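Side-chain contacts in bifunctional endomannanase/endoglucanase (Caldanaerobius polysaccharolyticus, PDB 3W0K), which probably hydrolyses internal beta-linkages in mannan and glucan chains, as a family 5 glycoside hydrolase built on a TIM barrel: residues E21-K26 against L69-A74; P57-F62 against F111-E116; E63-Y68 against M79-H84. All blocks are in the same frame, centred on the assembly; numbering follows the deposited sequence.

Interaction 1: E21-K26 against L69-A74; sequences EPPDKK and LRECSA
Pro23 and Lys25 both meet Glu71 on the outside of the (beta/alpha)8, or TIM, barrel. Glu71 stands on helix 62-74. Pro23 lies in the loop that leads into helix 25-33, and Lys25 is in the first turn of that helix. The contact thus ties the start of one outer helix to the last turns of the next. Glu71 is the residue of 69-74 that does the touching, and it serves both partners.

The close-packed part is on the proline side. CG of the Pro23 ring rests on CG of Glu71 at 3.7 Å. The two side chains cross obliquely, carbon against carbon. The same ring also packs on Leu67 and Tyr68, so it sits against three residues of helix 62-74.

The looser part faces solvent. The Glu71 chain bends at chi2 (-61°), which swings the carboxylate off the proline and under the lysine chain. The Lys25 chain passes over one face of this group. Its CD lies 3.8 Å from Glu71 CD and, about equally far, 3.8 Å from Glu71 OE1. This is methylene contact and not a salt bridge. Arg75 forms a salt bridge with OE1, which probably steadies the flat group that Lys25 crosses.

Asp24, between the two contacting residues, is the N-cap of helix 25-33. Its OD1 accepts from the backbone N of Ala27, and its OD2 pairs with Lys294. These bonds anchor the helix start that carries Lys25. The lysine chain bends at chi3 (-74°). Its NZ ends 4.8 Å from Glu71 OE2, too far for contact, though the opposite charges probably attract weakly.

Interaction 2: P57-F62 against F111-E116; sequences PDKKVF and FVYQWE
Pro57 sets its CD against the outer edge of the Tyr113 ring, beside the hydroxyl. The pair joins two surface parts of the TIM barrel: the loop between strand 38-44 and helix 62-74, and helix 105-121. Pro57 CD lies near the plane of the tyrosine ring, 3.6 Å from Tyr113 OH and 3.8 Å from Tyr113 CE2. This is an edge contact, with no stacking on a face. Pro57 CG sits slightly off the plane, 3.8 Å from Tyr113 OH.

Tyr113 reaches the loop because its CG is anti to the backbone N (chi1 170°), which sends the ring out from the helix. Phe55 meets the same ring, and Pro57 also packs on Trp48 and on Leu117 of helix 105-121. Lys59 adds a looser touch from an extended chain, with CE 4.2 Å from Tyr113 OH. Replacing Tyr113 by an alanine takes away the ring edge and hydroxyl, and would probably leave Pro57 CD and Lys59 CE without their mate in 111-116 and open a gap beside Phe55.

The loop is shaped by an Asx turn. Asp58 OD1 accepts from Lys60 N at 3.3 Å, with an N-H...O angle of 143°. Lys60 in turn forms a salt bridge with Glu63 through NZ. After the turn the chain coils into the start of helix 62-74, and Lys59 CA sits over one face of the Phe62 ring, toward the rim. The amide of the Asx turn comes in from above the carboxylate, with Lys60 N 43° out of the Asp58 plane.

Interaction 3: E63-Y68 against M79-H84; sequences EYIDLY and MCLNLH
Ile65, Tyr68, Met79 and Leu81 make an apolar contact between helix 62-74 and strand 78-83. The axes of 63-68 and 79-83 run roughly antiparallel (154°), 10.6 Å apart at closest approach. This is the packing of a beta-alpha-beta crossover in the TIM barrel.

The methyl contacts centre on Ile65. It leaves the helix toward the strand, and its CG2 touches Met79 CE at 3.8 Å. The same Ile65 methyl lies 4.2 Å from both Leu81 CD1 and Leu81 CD2. Ile65 crosses both partners at about a right angle.

The sulfur contact is the closest. Met79 SD lies 3.6 Å from Tyr68 CB, and its chain is straight up to a bend at chi3 (111°). That bend turns CE back to Ile65, so one methionine touches two helix positions, Tyr68 with SD and Ile65 with CE. It meets the tyrosine at CB, away from the ring.

The polar end of Tyr68 goes elsewhere: its OH bonds to Glu21 O, and its ring meets Trp10. Phe118 of helix 105-121 packs on Ile65 and Leu81, Leu130 of strand 130-133 touches Met79, and strand 78-83 bonds to strands 38-44 and 130-133 on its two sides.

Overall arrangement
Interaction 3 is the core contact of the three. All its touching residues are buried, and it is held by methyl and methylene groups and a sulfur. Interactions 1 and 2 lie on the surface. In interaction 1 the methylenes of Lys25 and Glu71 join a proline; in interaction 2 a proline meets a tyrosine ring edge and hydroxyl. Interactions 1 and 3 both use helix 62-74, which thus faces the barrel strand and the start of helix 25-33 at once. Interaction 2 holds the loop that enters this helix. It borders interaction 3 where Trp115 CH2 lies 3.5 Å from Leu81 O. Interactions 1 and 2 do not touch; their nearest atoms are about 8 Å apart.

Interaction 1: E21-K26 against L69-A74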
loop_
_atom_site.group_PDB
_atom_site.type_symbol
_atom_site.label_atom_id
_atom_site.label_comp_id
_atom_site.label_asym_id
_atom_site.label_seq_id
_atom_site.Cartn_x
_atom_site.Cartn_y
_atom_site.Cartn_z
ATOM N N GLU A 21 1.969 14.840 -10.112
ATOM C CA GLU A 21 0.756 14.995 -10.900
ATOM C C GLU A 21 -0.400 15.578 -10.111
ATOM O O GLU A 21 -0.451 15.467 -8.886
ATOM C CB GLU A 21 0.317 13.646 -11.464
ATOM C CG GLU A 21 1.329 12.981 -12.372
ATOM C CD GLU A 21 0.830 11.662 -12.918
ATOM O OE1 GLU A 21 -0.022 11.027 -12.257
ATOM O OE2 GLU A 21 1.286 11.261 -14.010
ATOM N N PRO A 22 -1.308 16.281 -10.802
ATOM C CA PRO A 22 -2.465 16.859 -10.120
ATOM C C PRO A 22 -3.361 15.661 -9.803
ATOM O O PRO A 22 -3.198 14.589 -10.394
ATOM C CB PRO A 22 -3.107 17.722 -11.213
ATOM C CG PRO A 22 -1.966 18.056 -12.121
ATOM C CD PRO A 22 -1.233 16.748 -12.196
ATOM N N PRO A 23 -4.286 15.801 -8.844
ATOM C CA PRO A 23 -5.150 14.656 -8.546
ATOM C C PRO A 23 -6.018 14.314 -9.755
ATOM O O PRO A 23 -6.442 15.202 -10.504
ATOM C CB PRO A 23 -5.986 15.156 -7.365
ATOM C CG PRO A 23 -6.039 16.641 -7.590
ATOM C CD PRO A 23 -4.621 16.952 -7.992
ATOM N N ASP A 24 -6.211 13.019 -9.980
ATOM C CA ASP A 24 -7.026 12.542 -11.089
ATOM C C ASP A 24 -8.487 12.633 -10.654
ATOM O O ASP A 24 -9.064 11.661 -10.160
ATOM C CB ASP A 24 -6.646 11.093 -11.414
ATOM C CG ASP A 24 -7.264 10.592 -12.709
ATOM O OD1 ASP A 24 -8.308 11.126 -13.146
ATOM O OD2 ASP A 24 -6.702 9.636 -13.280
ATOM N N LYS A 25 -9.080 13.810 -10.841
ATOM C CA LYS A 25 -10.463 14.044 -10.444
ATOM C C LYS A 25 -11.472 13.111 -11.110
ATOM O O LYS A 25 -12.423 12.669 -10.468
ATOM C CB LYS A 25 -10.837 15.514 -10.644
ATOM C CG LYS A 25 -10.073 16.441 -9.701
ATOM C CD LYS A 25 -10.532 17.889 -9.785
ATOM C CE LYS A 25 -10.048 18.570 -11.048
ATOM N NZ LYS A 25 -10.381 20.025 -11.033
ATOM N N LYS A 26 -11.243 12.773 -12.376
ATOM C CA LYS A 26 -12.146 11.863 -13.078
ATOM C C LYS A 26 -12.104 10.468 -12.448
ATOM O O LYS A 26 -13.141 9.819 -12.298
ATOM C CB LYS A 26 -11.811 11.801 -14.570
ATOM C CG LYS A 26 -12.152 13.083 -15.327
ATOM C CD LYS A 26 -11.809 12.959 -16.810
ATOM C CE LYS A 26 -12.157 14.225 -17.582
ATOM N NZ LYS A 26 -11.336 15.400 -17.167
ATOM N N LEU A 69 -5.754 15.768 -0.728
ATOM C CA LEU A 69 -6.638 15.657 0.431
ATOM C C LEU A 69 -7.973 16.357 0.186
ATOM O O LEU A 69 -9.037 15.796 0.458
ATOM C CB LEU A 69 -5.963 16.244 1.680
ATOM C CG LEU A 69 -6.811 16.301 2.956
ATOM C CD1 LEU A 69 -7.228 14.900 3.389
ATOM C CD2 LEU A 69 -6.039 17.000 4.068
ATOM N N ARG A 70 -7.908 17.574 -0.344
ATOM C CA ARG A 70 -9.113 18.347 -0.625
ATOM C C ARG A 70 -10.034 17.628 -1.600
ATOM O O ARG A 70 -11.240 17.539 -1.368
ATOM C CB ARG A 70 -8.751 19.730 -1.175
ATOM C CG ARG A 70 -9.956 20.543 -1.621
ATOM C CD ARG A 70 -9.601 22.010 -1.810
ATOM N NE ARG A 70 -9.316 22.669 -0.539
ATOM C CZ ARG A 70 -10.234 22.954 0.385
ATOM N NH1 ARG A 70 -11.508 22.640 0.185
ATOM N NH2 ARG A 70 -9.876 23.551 1.514
ATOM N N GLU A 71 -9.466 17.106 -2.681
ATOM C CA GLU A 71 -10.270 16.408 -3.675
ATOM C C GLU A 71 -10.831 15.081 -3.164
ATOM O O GLU A 71 -11.951 14.706 -3.504
ATOM C CB GLU A 71 -9.486 16.230 -4.978
ATOM C CG GLU A 71 -9.065 17.552 -5.639
ATOM C CD GLU A 71 -10.231 18.453 -6.040
ATOM O OE1 GLU A 71 -11.384 17.978 -6.132
ATOM O OE2 GLU A 71 -9.987 19.656 -6.278
ATOM N N CYS A 72 -10.071 14.378 -2.326
ATOM C CA CYS A 72 -10.553 13.119 -1.765
ATOM C C CYS A 72 -11.685 13.405 -0.776
ATOM O O CYS A 72 -12.756 12.801 -0.855
ATOM C CB CYS A 72 -9.422 12.363 -1.060
ATOM S SG CYS A 72 -8.274 11.528 -2.176
ATOM N N SER A 73 -11.452 14.346 0.135
ATOM C CA SER A 73 -12.450 14.707 1.139
ATOM C C SER A 73 -13.761 15.201 0.530
ATOM O O SER A 73 -14.841 14.869 1.023
ATOM C CB SER A 73 -11.892 15.764 2.099
ATOM O OG SER A 73 -10.901 15.207 2.947
ATOM N N ALA A 74 -13.665 15.968 -0.552
ATOM C CA ALA A 74 -14.852 16.500 -1.219
ATOM C C ALA A 74 -15.761 15.390 -1.741
ATOM O O ALA A 74 -16.977 15.566 -1.838
ATOM C CB ALA A 74 -14.443 17.420 -2.360
#

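Interaction 2: P57-F62 against F111-E116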
loop_
_atom_site.group_PDB
_atom_site.type_symbol
_atom_site.label_atom_id
_atom_site.label_comp_id
_atom_site.label_asym_id
_atom_site.label_seq_id
_atom_site.Cartn_x
_atom_site.Cartn_y
_atom_site.Cartn_z
ATOM N N PRO A 57 13.064 20.692 3.725
ATOM C CA PRO A 57 12.072 20.303 2.723
ATOM C C PRO A 57 11.498 21.508 1.988
ATOM O O PRO A 57 11.447 22.611 2.536
ATOM C CB PRO A 57 10.997 19.623 3.570
ATOM C CG PRO A 57 11.037 20.411 4.833
ATOM C CD PRO A 57 12.523 20.529 5.086
ATOM N N ASP A 58 11.135 21.310 0.728
ATOM C CA ASP A 58 10.514 22.372 -0.052
ATOM C C ASP A 58 9.033 22.222 0.278
ATOM O O ASP A 58 8.319 21.446 -0.360
ATOM C CB ASP A 58 10.758 22.162 -1.550
ATOM C CG ASP A 58 10.175 23.281 -2.408
ATOM O OD1 ASP A 58 9.476 24.169 -1.873
ATOM O OD2 ASP A 58 10.418 23.266 -3.631
ATOM N N LYS A 59 8.584 22.952 1.293
ATOM C CA LYS A 59 7.198 22.879 1.742
ATOM C C LYS A 59 6.159 23.292 0.701
ATOM O O LYS A 59 4.980 22.962 0.838
ATOM C CB LYS A 59 7.031 23.644 3.060
ATOM C CG LYS A 59 7.929 23.092 4.168
ATOM C CD LYS A 59 7.775 23.836 5.485
ATOM C CE LYS A 59 8.725 23.267 6.532
ATOM N NZ LYS A 59 8.687 24.022 7.817
ATOM N N LYS A 60 6.603 23.967 -0.357
ATOM C CA LYS A 60 5.716 24.387 -1.442
ATOM C C LYS A 60 5.139 23.139 -2.120
ATOM O O LYS A 60 3.990 23.130 -2.560
ATOM C CB LYS A 60 6.500 25.226 -2.462
ATOM C CG LYS A 60 5.757 25.576 -3.747
ATOM C CD LYS A 60 4.656 26.596 -3.516
ATOM C CE LYS A 60 3.987 26.988 -4.827
ATOM N NZ LYS A 60 2.899 27.984 -4.620
ATOM N N VAL A 61 5.943 22.081 -2.171
ATOM C CA VAL A 61 5.534 20.819 -2.782
ATOM C C VAL A 61 4.356 20.188 -2.036
ATOM O O VAL A 61 3.527 19.506 -2.645
ATOM C CB VAL A 61 6.723 19.827 -2.849
ATOM C CG1 VAL A 61 6.296 18.511 -3.491
ATOM C CG2 VAL A 61 7.867 20.441 -3.649
ATOM N N PHE A 62 4.254 20.456 -0.735
ATOM C CA PHE A 62 3.166 19.913 0.079
ATOM C C PHE A 62 1.794 20.412 -0.378
ATOM O O PHE A 62 0.764 19.863 0.018
ATOM C CB PHE A 62 3.368 20.242 1.562
ATOM C CG PHE A 62 4.597 19.620 2.173
ATOM C CD1 PHE A 62 5.095 20.105 3.377
ATOM C CD2 PHE A 62 5.254 18.555 1.557
ATOM C CE1 PHE A 62 6.228 19.541 3.965
ATOM C CE2 PHE A 62 6.389 17.986 2.139
ATOM C CZ PHE A 62 6.874 18.482 3.341
ATOM N N PHE A 111 13.341 11.019 9.084
ATOM C CA PHE A 111 12.074 10.307 8.928
ATOM C C PHE A 111 11.041 10.837 9.920
ATOM O O PHE A 111 9.916 11.165 9.541
ATOM C CB PHE A 111 12.318 8.812 9.165
ATOM C CG PHE A 111 11.082 7.957 9.087
ATOM C CD1 PHE A 111 10.477 7.696 7.863
ATOM C CD2 PHE A 111 10.562 7.358 10.232
ATOM C CE1 PHE A 111 9.376 6.848 7.780
ATOM C CE2 PHE A 111 9.458 6.506 10.158
ATOM C CZ PHE A 111 8.865 6.250 8.930
ATOM N N VAL A 112 11.427 10.903 11.193
ATOM C CA VAL A 112 10.538 11.402 12.237
ATOM C C VAL A 112 10.154 12.857 11.952
ATOM O O VAL A 112 8.990 13.235 12.101
ATOM C CB VAL A 112 11.190 11.259 13.639
ATOM C CG1 VAL A 112 10.337 11.947 14.710
ATOM C CG2 VAL A 112 11.356 9.785 13.976
ATOM N N TYR A 113 11.122 13.653 11.499
ATOM C CA TYR A 113 10.881 15.058 11.178
ATOM C C TYR A 113 9.842 15.201 10.064
ATOM O O TYR A 113 8.968 16.067 10.143
ATOM C CB TYR A 113 12.193 15.745 10.784
ATOM C CG TYR A 113 12.031 17.133 10.204
ATOM C CD1 TYR A 113 11.665 18.212 11.008
ATOM C CD2 TYR A 113 12.245 17.366 8.845
ATOM C CE1 TYR A 113 11.516 19.490 10.470
ATOM C CE2 TYR A 113 12.099 18.636 8.301
ATOM C CZ TYR A 113 11.734 19.691 9.115
ATOM O OH TYR A 113 11.575 20.942 8.566
ATOM N N GLN A 114 9.930 14.344 9.044
ATOM C CA GLN A 114 8.986 14.365 7.921
ATOM C C GLN A 114 7.574 14.161 8.447
ATOM O O GLN A 114 6.651 14.897 8.091
ATOM C CB GLN A 114 9.268 13.224 6.936
ATOM C CG GLN A 114 10.679 13.132 6.407
ATOM C CD GLN A 114 11.012 14.218 5.421
ATOM O OE1 GLN A 114 11.793 15.119 5.715
ATOM N NE2 GLN A 114 10.436 14.129 4.231
ATOM N N TRP A 115 7.410 13.134 9.277
ATOM C CA TRP A 115 6.108 12.822 9.841
ATOM C C TRP A 115 5.588 13.894 10.784
ATOM O O TRP A 115 4.384 14.130 10.847
ATOM C CB TRP A 115 6.112 11.431 10.481
ATOM C CG TRP A 115 5.925 10.363 9.443
ATOM C CD1 TRP A 115 6.764 9.319 9.167
ATOM C CD2 TRP A 115 4.841 10.265 8.506
ATOM N NE1 TRP A 115 6.272 8.582 8.114
ATOM C CE2 TRP A 115 5.094 9.141 7.690
ATOM C CE3 TRP A 115 3.684 11.025 8.273
ATOM C CZ2 TRP A 115 4.230 8.752 6.656
ATOM C CZ3 TRP A 115 2.826 10.642 7.245
ATOM C CH2 TRP A 115 3.105 9.513 6.449
ATOM N N GLU A 116 6.493 14.571 11.485
ATOM C CA GLU A 116 6.080 15.650 12.374
ATOM C C GLU A 116 5.570 16.811 11.523
ATOM O O GLU A 116 4.616 17.491 11.901
ATOM C CB GLU A 116 7.238 16.102 13.259
ATOM C CG GLU A 116 7.598 15.102 14.346
ATOM C CD GLU A 116 8.767 15.557 15.200
ATOM O OE1 GLU A 116 9.745 16.099 14.643
ATOM O OE2 GLU A 116 8.709 15.366 16.430
#

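Interaction 3: E63-Y68 against M79-H84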
loop_
_atom_site.group_PDB
_atom_site.type_symbol
_atom_site.label_atom_id
_atom_site.label_comp_id
_atom_site.label_asym_id
_atom_site.label_seq_id
_atom_site.Cartn_x
_atom_site.Cartn_y
_atom_site.Cartn_z
ATOM N N GLU A 63 1.776 21.461 -1.196
ATOM C CA GLU A 63 0.515 21.981 -1.709
ATOM C C GLU A 63 -0.177 20.933 -2.575
ATOM O O GLU A 63 -1.398 20.946 -2.715
ATOM C CB GLU A 63 0.730 23.287 -2.471
ATOM C CG GLU A 63 1.103 24.432 -1.545
ATOM C CD GLU A 63 1.348 25.746 -2.266
ATOM O OE1 GLU A 63 1.869 26.675 -1.613
ATOM O OE2 GLU A 63 1.023 25.859 -3.468
ATOM N N TYR A 64 0.609 20.020 -3.144
ATOM C CA TYR A 64 0.050 18.940 -3.951
ATOM C C TYR A 64 -0.674 17.969 -3.032
ATOM O O TYR A 64 -1.758 17.491 -3.356
ATOM C CB TYR A 64 1.139 18.197 -4.717
ATOM C CG TYR A 64 1.499 18.839 -6.031
ATOM C CD1 TYR A 64 0.746 18.580 -7.181
ATOM C CD2 TYR A 64 2.595 19.689 -6.136
ATOM C CE1 TYR A 64 1.083 19.150 -8.403
ATOM C CE2 TYR A 64 2.942 20.264 -7.358
ATOM C CZ TYR A 64 2.183 19.990 -8.482
ATOM O OH TYR A 64 2.528 20.547 -9.691
ATOM N N ILE A 65 -0.071 17.683 -1.879
ATOM C CA ILE A 65 -0.680 16.778 -0.911
ATOM C C ILE A 65 -1.962 17.413 -0.371
ATOM O O ILE A 65 -2.968 16.728 -0.203
ATOM C CB ILE A 65 0.307 16.410 0.222
ATOM C CG1 ILE A 65 1.544 15.733 -0.383
ATOM C CG2 ILE A 65 -0.360 15.466 1.222
ATOM C CD1 ILE A 65 2.647 15.431 0.610
ATOM N N ASP A 66 -1.941 18.734 -0.170
ATOM C CA ASP A 66 -3.126 19.461 0.301
ATOM C C ASP A 66 -4.249 19.275 -0.718
ATOM O O ASP A 66 -5.407 19.059 -0.351
ATOM C CB ASP A 66 -2.860 20.969 0.393
ATOM C CG ASP A 66 -1.862 21.344 1.467
ATOM O OD1 ASP A 66 -1.453 20.483 2.269
ATOM O OD2 ASP A 66 -1.496 22.536 1.507
ATOM N N LEU A 67 -3.889 19.379 -1.996
ATOM C CA LEU A 67 -4.843 19.245 -3.092
ATOM C C LEU A 67 -5.426 17.839 -3.172
ATOM O O LEU A 67 -6.630 17.674 -3.383
ATOM C CB LEU A 67 -4.186 19.638 -4.419
ATOM C CG LEU A 67 -5.094 19.700 -5.650
ATOM C CD1 LEU A 67 -6.300 20.590 -5.383
ATOM C CD2 LEU A 67 -4.291 20.217 -6.836
ATOM N N TYR A 68 -4.577 16.828 -3.000
ATOM C CA TYR A 68 -5.048 15.447 -3.031
ATOM C C TYR A 68 -6.077 15.257 -1.916
ATOM O O TYR A 68 -7.136 14.664 -2.125
ATOM C CB TYR A 68 -3.894 14.462 -2.806
ATOM C CG TYR A 68 -2.766 14.494 -3.821
ATOM C CD1 TYR A 68 -2.932 15.062 -5.086
ATOM C CD2 TYR A 68 -1.523 13.954 -3.501
ATOM C CE1 TYR A 68 -1.876 15.090 -6.010
ATOM C CE2 TYR A 68 -0.467 13.974 -4.408
ATOM C CZ TYR A 68 -0.646 14.540 -5.657
ATOM O OH TYR A 68 0.406 14.549 -6.543
ATOM N N MET A 79 -8.183 9.554 2.659
ATOM C CA MET A 79 -6.859 9.554 2.052
ATOM C C MET A 79 -5.810 9.040 3.027
ATOM O O MET A 79 -5.704 9.520 4.158
ATOM C CB MET A 79 -6.463 10.954 1.582
ATOM C CG MET A 79 -5.135 10.973 0.825
ATOM S SD MET A 79 -4.658 12.605 0.229
ATOM C CE MET A 79 -3.256 12.955 1.279
ATOM N N CYS A 80 -5.056 8.040 2.587
ATOM C CA CYS A 80 -3.993 7.475 3.402
ATOM C C CYS A 80 -2.662 7.872 2.774
ATOM O O CYS A 80 -2.306 7.391 1.694
ATOM C CB CYS A 80 -4.117 5.953 3.466
ATOM S SG CYS A 80 -2.803 5.172 4.424
ATOM N N LEU A 81 -1.953 8.784 3.436
ATOM C CA LEU A 81 -0.659 9.269 2.959
ATOM C C LEU A 81 0.442 8.317 3.403
ATOM O O LEU A 81 0.579 8.031 4.592
ATOM C CB LEU A 81 -0.386 10.674 3.508
ATOM C CG LEU A 81 0.958 11.312 3.150
ATOM C CD1 LEU A 81 1.065 11.540 1.651
ATOM C CD2 LEU A 81 1.108 12.632 3.905
ATOM N N ASN A 82 1.242 7.854 2.447
ATOM C CA ASN A 82 2.321 6.915 2.734
ATOM C C ASN A 82 3.678 7.365 2.208
ATOM O O ASN A 82 3.769 7.912 1.111
ATOM C CB ASN A 82 1.984 5.549 2.104
ATOM C CG ASN A 82 3.187 4.610 2.044
ATOM O OD1 ASN A 82 3.718 4.330 0.968
ATOM N ND2 ASN A 82 3.629 4.138 3.204
ATOM N N LEU A 83 4.728 7.166 3.003
ATOM C CA LEU A 83 6.069 7.472 2.519
ATOM C C LEU A 83 6.531 6.156 1.891
ATOM O O LEU A 83 6.766 5.172 2.598
ATOM C CB LEU A 83 7.023 7.882 3.648
ATOM C CG LEU A 83 6.889 9.294 4.223
ATOM C CD1 LEU A 83 8.060 9.564 5.164
ATOM C CD2 LEU A 83 6.880 10.322 3.102
ATOM N N HIS A 84 6.544 6.111 0.561
ATOM C CA HIS A 84 6.959 4.912 -0.163
ATOM C C HIS A 84 8.479 4.846 -0.172
ATOM O O HIS A 84 9.070 3.781 0.044
ATOM C CB HIS A 84 6.408 4.915 -1.582
ATOM C CG HIS A 84 6.554 3.598 -2.269
ATOM N ND1 HIS A 84 7.640 3.290 -3.059
ATOM C CD2 HIS A 84 5.784 2.485 -2.236
ATOM C CE1 HIS A 84 7.535 2.042 -3.479
ATOM N NE2 HIS A 84 6.417 1.532 -2.993
#